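Local coordinates for mannitol dehydrogenase (Helicobacter pylori, PDB 3TWO), which probably catalyses the NADP(H)-dependent interconversion of cinnamyl alcohols and their aldehydes as a zinc-dependent medium-chain dehydrogenase, at residues C118-S121 against F122-N125; K173-K176 against G177-V180; L317-G320 against K321-D324; V274-V277 against F278-I281. One frame throughout, in Å; residues are numbered along the deposited sequence.

Overall arrangement
Along the chain the order is interaction 1, interaction 2, interaction 4, interaction 3, and none of the four touches another. Interaction 1 is a surface hairpin loop in the GroES-like domain, and interaction 3, its centre about 28 Å away, starts a helix whose preceding strand, 315-318, joins the mixed sheet that also includes strands 31-40 and 65-73. Interaction 2 leads into strand 179-183 of the six-stranded parallel sheet of the Rossmann-type cofactor domain; it lies across the chain's centre from interactions 1 and 3. Interaction 4, about 26 Å from interaction 2 between centres, caps a short helix where two subunits meet. All four are local turns or helix starts, spread over the catalytic and cofactor-binding halves.

Interaction 1 of 4, residues C118-S121 against F122-N125; sequences CLDS and FHDN
A chi1 of -178° swings the D120 carboxylate opposite its amide nitrogen, and a chi1 of -59° brings the H123 ring beside its own, so that the carboxylate and the imidazole meet. The bond between them is short: H123 ND1 donates to D120 OD2 at 2.6 Å. The oxygen lies close to the imidazole plane, at the ring edge, while the nitrogen comes to OD2 from above the carboxylate plane; the two planes stand 76° apart. The second oxygen serves the backbone, with F122 N reaching D120 OD1 at 3.0 Å. Each carboxylate oxygen thus takes a hydrogen bond from the turn, which restrains the rotation of the group, and its negative charge would probably favour a protonated imidazole. Aspartate suits this place because its short side chain can reach forward to the amide two residues on.

The carbonyl of D120 closes the backbone turn, taking H123 N at 2.8 Å and, weakly, N125 N at 3.0 Å. Beyond it N125 folds its amide oxygen over the chain, OD1 coming to 3.3 Å from S121 CA, while L119 CD2 rests 3.5 Å from N125 O. The F122 ring offers its edge to D120 OD1 and lies near, without touching, the cysteines C95, C98, C101 and C109 that bind a zinc ion. H25 stacks on the H123 ring. A type I turn from D120 to H123, overlaid by an Asx turn from the same aspartate, is the motif here, built into the loop that joins strands 119-120 and 126-127 of a small antiparallel hairpin.

Interaction 2 of 4, residues K173-K176 against G177-V180; sequences KVTK and GTKV
T178 reaches back across the turn to T175, the two side chains crossing at about a right angle and only T178 directing its hydroxyl at the other's backbone. With OG1 turned beside its own N (chi1 -57°), the hydroxyl oxygen of T178 lies 2.9 Å from T175 N, which donates to it almost straight at 167°. A second bond runs the other way, T178 N to T175 O at 3.1 Å, the donor lying above the carbonyl plane. Backbone amide and side-chain oxygen of T178 therefore engage both the backbone N-H and C=O of T175, and threonine suits the place by adding a hydroxyl on a branch too short to swing far. T175 sends its methyl CG2 past this oxygen, 3.9 Å from T178 OG1.

This is a type II beta turn from T175 to T178, between the C-terminus of helix 158-171, ended by a Schellman motif with K173 at positive phi, and strand 179-183, which leads into the glycine-rich loop of the Rossmann-type domain. At its third position G177 has a positive phi of 84°; having no beta carbon, it avoids collision with the carbonyl O of K176.

Toward the strand the contact becomes apolar. V174 and V180 also cross at about a right angle, V174 CG1 meeting V180 CG2 at 3.7 Å. Both valines are buried and lean on F237 of strand 235-240 and on A201. K179 points away from the turn and forms a salt bridge with E233, while K176, at the exposed crest, puts only CB near the next residue, 3.4 Å from G177 N.

Interaction 3 of 4, residues L317-G320 against K321-D324; sequences LILG and KDID
The side chains of I318 and D322 lie alongside one another, running opposite ways, where strand 315-318 of a beta-alpha-beta unit turns, through a 3-10 segment, into helix 323-331. The tight side is the turn itself. D322 OD2 takes the amide of L319 at 2.8 Å through its anti lone pair, the N-H...O angle being 162°, and D322 N returns the bond to L319 O, also at 2.8 Å. Aspartate suits this position because its carboxylate, lying beside its own backbone N, reaches the amide three residues back. I318 CD1 packs on the methylene of D322, 3.8 Å from CB. G320, which has no side chain, is buried against the residues that follow, and its amide is bonded to S346 OG.

The solvent side is looser. K321 stretches its chain outward, and its side chain approaches that of L319 only distantly, CE to CD1 at 4.4 Å. L319 itself leans toward K345 and S346 of helix 343-346. Back on the packed side, I323 turns inward, toward Y132 and I341. Its N donates to G320 O at 3.1 Å, and the same oxygen is pressed by its side chain, I323 CG1 lying 3.0 Å away.

Interaction 4 of 4, residues V274-V277 against F278-I281; sequences VLSV and FDFI
L275 and F280 form the apolar side of this strand-to-helix turn, their side chains crossing at about a right angle. L275 CB comes to 3.6 Å from F280 CE1, oblique to the aromatic plane, and its CD1 touches CZ farther round the ring. The branched leucine also drops CD2 beside D279 CB, at 3.7 Å, so it fills the angle between two helical residues.

V277, the first residue of the helix, buries itself differently. Its CG2 sits between its backbone N and carbonyl carbon and touches F278 CD1 at 3.6 Å, while its carbonyl receives I281 N at 3.0 Å and is overlain by the aliphatic chain of I281, a side chain about 4 Å from a bound NADPH at the nearest atoms. F280 adds a further backbone bond, its N pointing to S276 O nearly along the C=O axis.

Between these residues the helix start is sealed by a capping box. S276 N donates to D279 OD2 at 2.9 Å and 170°, from above the carboxylate plane, and D279 N returns to S276 OG at 3.3 Å; F278 N adds a weak bond to the same hydroxyl. Serine fits as N-cap because its short hydroxyl can replace a missing helical carbonyl, and aspartate reaches back three residues. A water donates to D279 OD2 at 2.6 Å and only weakly to V274 O.

Around this turn, L275 and F280 pack on V288 of strand 287-290, and D279 touches K249 of helix 248-252. V274, L275 and S276 pair antiparallel with a strand of the second subunit, whose W53 meets F278 edge-to-face and whose F280 packs against this F280.

Interaction 1 of 4, residues C118-S121 against F122-N125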
ATOM      1  N   CYS B 118       4.669 -28.026  -2.815  1.00 26.36           N
ATOM      2  CA  CYS B 118       4.386 -27.498  -4.147  1.00 28.59           C
ATOM      3  C   CYS B 118       4.650 -28.617  -5.142  1.00 29.93           C
ATOM      4  O   CYS B 118       5.685 -29.288  -5.063  1.00 31.33           O
ATOM      5  CB  CYS B 118       5.286 -26.275  -4.442  1.00 28.96           C
ATOM      6  SG  CYS B 118       4.993 -25.379  -6.051  1.00 31.61           S
ATOM      7  N   LEU B 119       3.710 -28.826  -6.054  1.00 30.60           N
ATOM      8  CA  LEU B 119       3.800 -29.822  -7.120  1.00 31.93           C
ATOM      9  C   LEU B 119       4.818 -29.321  -8.151  1.00 32.11           C
ATOM     10  O   LEU B 119       4.917 -28.112  -8.416  1.00 31.46           O
ATOM     11  CB  LEU B 119       2.389 -30.008  -7.714  1.00 31.97           C
ATOM     12  CG  LEU B 119       1.257 -30.529  -6.798  1.00 32.75           C
ATOM     13  CD1 LEU B 119      -0.010 -30.852  -7.676  1.00 33.66           C
ATOM     14  CD2 LEU B 119       1.619 -31.841  -5.968  1.00 27.99           C
ATOM     15  N   ASP B 120       5.643 -30.226  -8.649  1.00 32.97           N
ATOM     16  CA  ASP B 120       6.712 -29.890  -9.579  1.00 32.43           C
ATOM     17  C   ASP B 120       6.207 -30.158 -11.000  1.00 33.01           C
ATOM     18  O   ASP B 120       6.402 -31.256 -11.514  1.00 31.85           O
ATOM     19  CB  ASP B 120       7.942 -30.790  -9.309  1.00 33.08           C
ATOM     20  CG  ASP B 120       9.145 -30.461 -10.233  1.00 34.69           C
ATOM     21  OD1 ASP B 120       9.023 -29.630 -11.176  1.00 33.66           O
ATOM     22  OD2 ASP B 120      10.236 -31.013 -10.016  1.00 36.03           O
ATOM     23  N   SER B 121       5.616 -29.153 -11.641  1.00 33.31           N
ATOM     24  CA  SER B 121       5.076 -29.289 -13.024  1.00 35.23           C
ATOM     25  C   SER B 121       6.138 -29.652 -14.048  1.00 36.39           C
ATOM     26  O   SER B 121       5.812 -30.050 -15.138  1.00 36.86           O
ATOM     27  CB  SER B 121       4.338 -28.028 -13.478  1.00 34.50           C
ATOM     28  OG  SER B 121       5.248 -26.938 -13.696  1.00 36.36           O
ATOM     29  N   PHE B 122       7.417 -29.528 -13.686  1.00 37.56           N
ATOM     30  CA  PHE B 122       8.492 -29.953 -14.586  1.00 38.44           C
ATOM     31  C   PHE B 122       8.788 -31.440 -14.474  1.00 38.61           C
ATOM     32  O   PHE B 122       9.468 -31.970 -15.314  1.00 39.54           O
ATOM     33  CB  PHE B 122       9.740 -29.090 -14.363  1.00 37.97           C
ATOM     34  CG  PHE B 122       9.486 -27.666 -14.683  1.00 39.28           C
ATOM     35  CD1 PHE B 122       8.974 -26.821 -13.721  1.00 35.75           C
ATOM     36  CD2 PHE B 122       9.607 -27.199 -16.008  1.00 42.10           C
ATOM     37  CE1 PHE B 122       8.664 -25.494 -14.022  1.00 37.15           C
ATOM     38  CE2 PHE B 122       9.314 -25.849 -16.313  1.00 41.87           C
ATOM     39  CZ  PHE B 122       8.834 -25.008 -15.317  1.00 37.51           C
ATOM     40  N   HIS B 123       8.291 -32.090 -13.420  1.00 37.52           N
ATOM     41  CA  HIS B 123       8.448 -33.534 -13.225  1.00 37.57           C
ATOM     42  C   HIS B 123       7.143 -34.178 -12.862  1.00 37.55           C
ATOM     43  O   HIS B 123       6.948 -34.583 -11.717  1.00 36.67           O
ATOM     44  CB  HIS B 123       9.532 -33.828 -12.184  1.00 36.15           C
ATOM     45  CG  HIS B 123      10.851 -33.258 -12.574  1.00 37.07           C
ATOM     46  ND1 HIS B 123      11.296 -32.029 -12.117  1.00 34.61           N
ATOM     47  CD2 HIS B 123      11.788 -33.705 -13.459  1.00 33.29           C
ATOM     48  CE1 HIS B 123      12.473 -31.765 -12.670  1.00 35.31           C
ATOM     49  NE2 HIS B 123      12.797 -32.773 -13.477  1.00 34.94           N
ATOM     50  N   ASP B 124       6.245 -34.197 -13.846  1.00 38.41           N
ATOM     51  CA  ASP B 124       4.936 -34.827 -13.750  1.00 40.46           C
ATOM     52  C   ASP B 124       4.118 -34.507 -12.511  1.00 39.51           C
ATOM     53  O   ASP B 124       3.412 -35.352 -12.015  1.00 39.60           O
ATOM     54  CB  ASP B 124       5.110 -36.322 -13.870  1.00 43.13           C
ATOM     55  CG  ASP B 124       5.884 -36.688 -15.105  1.00 47.03           C
ATOM     56  OD1 ASP B 124       6.989 -37.258 -14.948  1.00 51.99           O
ATOM     57  OD2 ASP B 124       5.414 -36.324 -16.212  1.00 53.69           O
ATOM     58  N   ASN B 125       4.247 -33.284 -12.019  1.00 38.15           N
ATOM     59  CA  ASN B 125       3.510 -32.795 -10.868  1.00 38.58           C
ATOM     60  C   ASN B 125       3.713 -33.578  -9.595  1.00 37.81           C
ATOM     61  O   ASN B 125       2.813 -33.577  -8.754  1.00 37.52           O
ATOM     62  CB  ASN B 125       2.019 -32.622 -11.170  1.00 37.83           C
ATOM     63  CG  ASN B 125       1.754 -31.359 -11.896  1.00 41.79           C
ATOM     64  OD1 ASN B 125       2.293 -30.307 -11.553  1.00 42.33           O
ATOM     65  ND2 ASN B 125       0.951 -31.438 -12.945  1.00 46.06           N
TER

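Interaction 2 of 4, residues K173-K176 against G177-V180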
ATOM      1  N   LYS B 173      15.641   1.908  -1.525  1.00 27.97           N
ATOM      2  CA  LYS B 173      16.846   2.749  -1.497  1.00 29.27           C
ATOM      3  C   LYS B 173      17.273   3.154  -0.088  1.00 28.80           C
ATOM      4  O   LYS B 173      17.677   4.280   0.164  1.00 27.53           O
ATOM      5  CB  LYS B 173      16.621   4.021  -2.333  1.00 30.86           C
ATOM      6  CG  LYS B 173      16.425   3.795  -3.815  1.00 34.43           C
ATOM      7  CD  LYS B 173      15.927   5.176  -4.349  1.00 41.85           C
ATOM      8  CE  LYS B 173      16.231   5.380  -5.838  1.00 44.74           C
ATOM      9  NZ  LYS B 173      15.897   4.090  -6.478  1.00 48.27           N
ATOM     10  N   VAL B 174      17.196   2.242   0.847  1.00 27.36           N
ATOM     11  CA  VAL B 174      17.655   2.600   2.177  1.00 27.33           C
ATOM     12  C   VAL B 174      19.157   3.011   2.098  1.00 28.50           C
ATOM     13  O   VAL B 174      19.976   2.318   1.466  1.00 28.71           O
ATOM     14  CB  VAL B 174      17.384   1.378   3.134  1.00 26.57           C
ATOM     15  CG1 VAL B 174      18.182   1.493   4.414  1.00 24.83           C
ATOM     16  CG2 VAL B 174      15.863   1.269   3.363  1.00 22.42           C
ATOM     17  N   THR B 175      19.505   4.137   2.721  1.00 27.65           N
ATOM     18  CA  THR B 175      20.839   4.605   2.662  1.00 28.05           C
ATOM     19  C   THR B 175      21.288   5.347   3.966  1.00 27.45           C
ATOM     20  O   THR B 175      20.676   5.209   5.020  1.00 26.39           O
ATOM     21  CB  THR B 175      21.072   5.439   1.343  1.00 29.96           C
ATOM     22  OG1 THR B 175      22.450   5.733   1.222  1.00 29.44           O
ATOM     23  CG2 THR B 175      20.298   6.775   1.348  1.00 28.59           C
ATOM     24  N   LYS B 176      22.380   6.080   3.906  1.00 27.78           N
ATOM     25  CA  LYS B 176      22.871   6.786   5.101  1.00 29.45           C
ATOM     26  C   LYS B 176      21.823   7.754   5.687  1.00 29.94           C
ATOM     27  O   LYS B 176      21.266   8.592   4.982  1.00 30.27           O
ATOM     28  CB  LYS B 176      24.106   7.556   4.766  1.00 29.41           C
ATOM     29  CG  LYS B 176      25.402   6.749   4.487  1.00 34.36           C
ATOM     30  CD  LYS B 176      26.427   7.862   4.079  1.00 40.61           C
ATOM     31  CE  LYS B 176      27.761   7.430   3.566  1.00 46.13           C
ATOM     32  NZ  LYS B 176      28.067   6.124   4.113  1.00 50.78           N
ATOM     33  N   GLY B 177      21.536   7.648   6.972  1.00 29.88           N
ATOM     34  CA  GLY B 177      20.548   8.553   7.525  1.00 30.59           C
ATOM     35  C   GLY B 177      19.100   8.148   7.360  1.00 30.18           C
ATOM     36  O   GLY B 177      18.253   8.731   8.018  1.00 30.19           O
ATOM     37  N   THR B 178      18.795   7.140   6.537  1.00 29.95           N
ATOM     38  CA  THR B 178      17.411   6.646   6.433  1.00 27.42           C
ATOM     39  C   THR B 178      17.010   6.184   7.805  1.00 28.28           C
ATOM     40  O   THR B 178      17.785   5.430   8.433  1.00 28.20           O
ATOM     41  CB  THR B 178      17.313   5.489   5.478  1.00 28.68           C
ATOM     42  OG1 THR B 178      17.824   5.918   4.211  1.00 28.20           O
ATOM     43  CG2 THR B 178      15.844   5.020   5.323  1.00 23.57           C
ATOM     44  N   LYS B 179      15.869   6.667   8.327  1.00 25.93           N
ATOM     45  CA  LYS B 179      15.320   6.005   9.510  1.00 27.44           C
ATOM     46  C   LYS B 179      14.488   4.712   9.223  1.00 26.52           C
ATOM     47  O   LYS B 179      13.395   4.757   8.630  1.00 26.34           O
ATOM     48  CB  LYS B 179      14.544   6.980  10.377  1.00 27.73           C
ATOM     49  CG  LYS B 179      15.405   8.213  10.766  1.00 28.31           C
ATOM     50  CD  LYS B 179      14.609   9.117  11.751  1.00 30.13           C
ATOM     51  CE  LYS B 179      15.538  10.215  12.333  1.00 33.76           C
ATOM     52  NZ  LYS B 179      14.677  11.035  13.213  1.00 35.97           N
ATOM     53  N   VAL B 180      15.011   3.574   9.692  1.00 26.72           N
ATOM     54  CA  VAL B 180      14.469   2.251   9.359  1.00 24.91           C
ATOM     55  C   VAL B 180      13.895   1.571  10.624  1.00 25.92           C
ATOM     56  O   VAL B 180      14.575   1.456  11.662  1.00 25.88           O
ATOM     57  CB  VAL B 180      15.633   1.376   8.798  1.00 25.33           C
ATOM     58  CG1 VAL B 180      15.360  -0.130   8.900  1.00 23.64           C
ATOM     59  CG2 VAL B 180      15.966   1.793   7.411  1.00 25.66           C
TER

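Interaction 3 of 4, residues L317-G320 against K321-D324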
ATOM      1  N   LEU B 317      23.076 -24.109  15.923  1.00 31.80           N
ATOM      2  CA  LEU B 317      23.180 -25.407  15.274  1.00 32.81           C
ATOM      3  C   LEU B 317      22.460 -26.494  16.034  1.00 31.24           C
ATOM      4  O   LEU B 317      22.753 -26.722  17.175  1.00 31.17           O
ATOM      5  CB  LEU B 317      24.643 -25.888  15.252  1.00 32.76           C
ATOM      6  CG  LEU B 317      25.510 -25.423  14.107  1.00 38.12           C
ATOM      7  CD1 LEU B 317      26.938 -26.087  14.238  1.00 39.00           C
ATOM      8  CD2 LEU B 317      24.834 -25.775  12.784  1.00 35.69           C
ATOM      9  N   ILE B 318      21.585 -27.197  15.359  1.00 29.82           N
ATOM     10  CA  ILE B 318      20.868 -28.318  15.935  1.00 29.68           C
ATOM     11  C   ILE B 318      20.912 -29.529  14.998  1.00 30.13           C
ATOM     12  O   ILE B 318      21.562 -29.477  13.897  1.00 29.76           O
ATOM     13  CB  ILE B 318      19.421 -27.916  16.254  1.00 30.04           C
ATOM     14  CG1 ILE B 318      18.626 -27.524  15.005  1.00 27.23           C
ATOM     15  CG2 ILE B 318      19.383 -26.777  17.350  1.00 30.96           C
ATOM     16  CD1 ILE B 318      17.079 -27.361  15.336  1.00 25.87           C
ATOM     17  N   LEU B 319      20.247 -30.616  15.417  1.00 30.01           N
ATOM     18  CA  LEU B 319      20.136 -31.822  14.592  1.00 30.61           C
ATOM     19  C   LEU B 319      18.692 -32.014  14.122  1.00 30.92           C
ATOM     20  O   LEU B 319      17.769 -31.384  14.674  1.00 30.38           O
ATOM     21  CB  LEU B 319      20.696 -33.083  15.314  1.00 30.28           C
ATOM     22  CG  LEU B 319      22.185 -33.037  15.740  1.00 32.24           C
ATOM     23  CD1 LEU B 319      22.720 -34.323  16.561  1.00 29.08           C
ATOM     24  CD2 LEU B 319      23.025 -32.839  14.478  1.00 30.04           C
ATOM     25  N   GLY B 320      18.498 -32.869  13.103  1.00 30.84           N
ATOM     26  CA  GLY B 320      17.162 -33.109  12.530  1.00 29.77           C
ATOM     27  C   GLY B 320      16.168 -33.559  13.585  1.00 30.11           C
ATOM     28  O   GLY B 320      14.992 -33.183  13.559  1.00 30.50           O
ATOM     29  N   LYS B 321      16.638 -34.315  14.565  1.00 30.50           N
ATOM     30  CA  LYS B 321      15.750 -34.781  15.627  1.00 29.90           C
ATOM     31  C   LYS B 321      15.313 -33.624  16.526  1.00 30.14           C
ATOM     32  O   LYS B 321      14.487 -33.814  17.380  1.00 30.95           O
ATOM     33  CB  LYS B 321      16.451 -35.855  16.475  1.00 30.79           C
ATOM     34  CG  LYS B 321      17.367 -35.216  17.469  1.00 29.14           C
ATOM     35  CD  LYS B 321      18.417 -36.146  18.074  1.00 35.23           C
ATOM     36  CE  LYS B 321      19.257 -35.320  19.015  1.00 33.33           C
ATOM     37  NZ  LYS B 321      20.038 -36.144  19.979  1.00 44.39           N
ATOM     38  N   ASP B 322      15.875 -32.434  16.396  1.00 29.07           N
ATOM     39  CA  ASP B 322      15.450 -31.335  17.299  1.00 28.30           C
ATOM     40  C   ASP B 322      14.382 -30.504  16.635  1.00 27.84           C
ATOM     41  O   ASP B 322      13.946 -29.495  17.201  1.00 27.92           O
ATOM     42  CB  ASP B 322      16.642 -30.388  17.632  1.00 28.45           C
ATOM     43  CG  ASP B 322      17.806 -31.097  18.352  1.00 30.86           C
ATOM     44  OD1 ASP B 322      17.590 -31.627  19.488  1.00 30.23           O
ATOM     45  OD2 ASP B 322      18.956 -31.102  17.808  1.00 35.13           O
ATOM     46  N   ILE B 323      13.971 -30.862  15.411  1.00 27.93           N
ATOM     47  CA  ILE B 323      13.094 -29.965  14.629  1.00 26.88           C
ATOM     48  C   ILE B 323      11.808 -29.575  15.390  1.00 27.52           C
ATOM     49  O   ILE B 323      11.418 -28.374  15.408  1.00 27.81           O
ATOM     50  CB  ILE B 323      12.711 -30.574  13.211  1.00 27.05           C
ATOM     51  CG1 ILE B 323      13.929 -30.629  12.283  1.00 26.88           C
ATOM     52  CG2 ILE B 323      11.681 -29.738  12.517  1.00 26.13           C
ATOM     53  CD1 ILE B 323      13.834 -31.643  11.149  1.00 27.88           C
ATOM     54  N   ASP B 324      11.154 -30.566  15.998  1.00 26.02           N
ATOM     55  CA  ASP B 324       9.969 -30.324  16.756  1.00 27.60           C
ATOM     56  C   ASP B 324      10.190 -29.372  17.909  1.00 27.23           C
ATOM     57  O   ASP B 324       9.380 -28.504  18.118  1.00 26.26           O
ATOM     58  CB  ASP B 324       9.359 -31.630  17.236  1.00 28.93           C
ATOM     59  CG  ASP B 324       8.631 -32.347  16.096  1.00 31.60           C
ATOM     60  OD1 ASP B 324       8.975 -33.455  15.744  1.00 37.38           O
ATOM     61  OD2 ASP B 324       7.734 -31.755  15.530  1.00 35.06           O
TER

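Interaction 4 of 4, residues V274-V277 against F278-I281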
ATOM      1  N   VAL B 274      -5.388  -6.760   7.432  1.00 24.54           N
ATOM      2  CA  VAL B 274      -5.643  -6.080   6.187  1.00 24.23           C
ATOM      3  C   VAL B 274      -5.606  -4.522   6.373  1.00 25.77           C
ATOM      4  O   VAL B 274      -5.605  -3.997   7.521  1.00 25.19           O
ATOM      5  CB  VAL B 274      -7.038  -6.493   5.663  1.00 25.11           C
ATOM      6  CG1 VAL B 274      -7.243  -8.103   5.683  1.00 23.44           C
ATOM      7  CG2 VAL B 274      -8.155  -5.814   6.469  1.00 21.90           C
ATOM      8  N   LEU B 275      -5.599  -3.781   5.258  1.00 25.05           N
ATOM      9  CA  LEU B 275      -5.814  -2.360   5.304  1.00 25.97           C
ATOM     10  C   LEU B 275      -6.942  -2.051   4.328  1.00 25.69           C
ATOM     11  O   LEU B 275      -6.939  -2.552   3.221  1.00 26.09           O
ATOM     12  CB  LEU B 275      -4.514  -1.631   4.905  1.00 25.95           C
ATOM     13  CG  LEU B 275      -3.395  -1.558   5.968  1.00 25.49           C
ATOM     14  CD1 LEU B 275      -2.048  -1.190   5.307  1.00 21.43           C
ATOM     15  CD2 LEU B 275      -3.766  -0.564   7.129  1.00 24.12           C
ATOM     16  N   SER B 276      -7.920  -1.271   4.751  1.00 25.26           N
ATOM     17  CA  SER B 276      -8.989  -0.833   3.872  1.00 26.80           C
ATOM     18  C   SER B 276      -8.655   0.493   3.205  1.00 26.46           C
ATOM     19  O   SER B 276      -7.745   1.216   3.659  1.00 27.12           O
ATOM     20  CB  SER B 276     -10.300  -0.657   4.665  1.00 27.55           C
ATOM     21  OG  SER B 276     -10.351   0.634   5.219  1.00 29.94           O
ATOM     22  N   VAL B 277      -9.419   0.856   2.184  1.00 26.43           N
ATOM     23  CA  VAL B 277      -9.311   2.212   1.603  1.00 27.75           C
ATOM     24  C   VAL B 277      -9.365   3.364   2.659  1.00 27.11           C
ATOM     25  O   VAL B 277      -8.616   4.359   2.554  1.00 27.19           O
ATOM     26  CB  VAL B 277     -10.354   2.491   0.391  1.00 28.40           C
ATOM     27  CG1 VAL B 277     -10.148   1.498  -0.696  1.00 28.76           C
ATOM     28  CG2 VAL B 277     -11.834   2.434   0.842  1.00 29.80           C
ATOM     29  N   PHE B 278     -10.236   3.221   3.659  1.00 27.19           N
ATOM     30  CA  PHE B 278     -10.372   4.229   4.739  1.00 27.00           C
ATOM     31  C   PHE B 278      -9.078   4.339   5.525  1.00 25.50           C
ATOM     32  O   PHE B 278      -8.684   5.424   5.833  1.00 25.25           O
ATOM     33  CB  PHE B 278     -11.581   3.904   5.652  1.00 26.98           C
ATOM     34  CG  PHE B 278     -12.904   4.180   4.995  1.00 30.19           C
ATOM     35  CD1 PHE B 278     -13.411   3.310   3.987  1.00 30.77           C
ATOM     36  CD2 PHE B 278     -13.629   5.331   5.330  1.00 29.30           C
ATOM     37  CE1 PHE B 278     -14.653   3.590   3.346  1.00 32.63           C
ATOM     38  CE2 PHE B 278     -14.861   5.631   4.714  1.00 31.87           C
ATOM     39  CZ  PHE B 278     -15.392   4.768   3.709  1.00 34.43           C
ATOM     40  N   ASP B 279      -8.417   3.212   5.814  1.00 24.53           N
ATOM     41  CA  ASP B 279      -7.141   3.241   6.496  1.00 24.38           C
ATOM     42  C   ASP B 279      -6.078   3.956   5.692  1.00 25.08           C
ATOM     43  O   ASP B 279      -5.332   4.763   6.283  1.00 23.39           O
ATOM     44  CB  ASP B 279      -6.616   1.844   6.817  1.00 25.20           C
ATOM     45  CG  ASP B 279      -7.616   1.008   7.632  1.00 27.50           C
ATOM     46  OD1 ASP B 279      -8.352   1.590   8.439  1.00 28.65           O
ATOM     47  OD2 ASP B 279      -7.662  -0.230   7.474  1.00 27.97           O
ATOM     48  N   PHE B 280      -5.976   3.673   4.377  1.00 24.74           N
ATOM     49  CA  PHE B 280      -4.960   4.365   3.564  1.00 24.94           C
ATOM     50  C   PHE B 280      -5.177   5.879   3.504  1.00 25.48           C
ATOM     51  O   PHE B 280      -4.232   6.641   3.642  1.00 25.64           O
ATOM     52  CB  PHE B 280      -4.885   3.826   2.151  1.00 23.18           C
ATOM     53  CG  PHE B 280      -4.149   2.525   2.050  1.00 23.31           C
ATOM     54  CD1 PHE B 280      -4.842   1.312   1.897  1.00 22.96           C
ATOM     55  CD2 PHE B 280      -2.770   2.491   2.089  1.00 22.53           C
ATOM     56  CE1 PHE B 280      -4.109   0.082   1.774  1.00 22.89           C
ATOM     57  CE2 PHE B 280      -2.063   1.261   1.974  1.00 24.74           C
ATOM     58  CZ  PHE B 280      -2.738   0.080   1.816  1.00 22.02           C
ATOM     59  N   ILE B 281      -6.425   6.298   3.330  1.00 25.31           N
ATOM     60  CA  ILE B 281      -6.737   7.703   3.174  1.00 24.66           C
ATOM     61  C   ILE B 281      -6.562   8.428   4.507  1.00 26.12           C
ATOM     62  O   ILE B 281      -6.050   9.570   4.541  1.00 25.20           O
ATOM     63  CB  ILE B 281      -8.143   7.873   2.559  1.00 25.83           C
ATOM     64  CG1 ILE B 281      -8.032   7.516   1.055  1.00 24.31           C
ATOM     65  CG2 ILE B 281      -8.716   9.307   2.753  1.00 25.52           C
ATOM     66  CD1 ILE B 281      -9.314   7.111   0.413  1.00 24.75           C
TER
HETATM   67  O   HOH W   1      -7.577  -1.876   9.456  1.00 30.00           O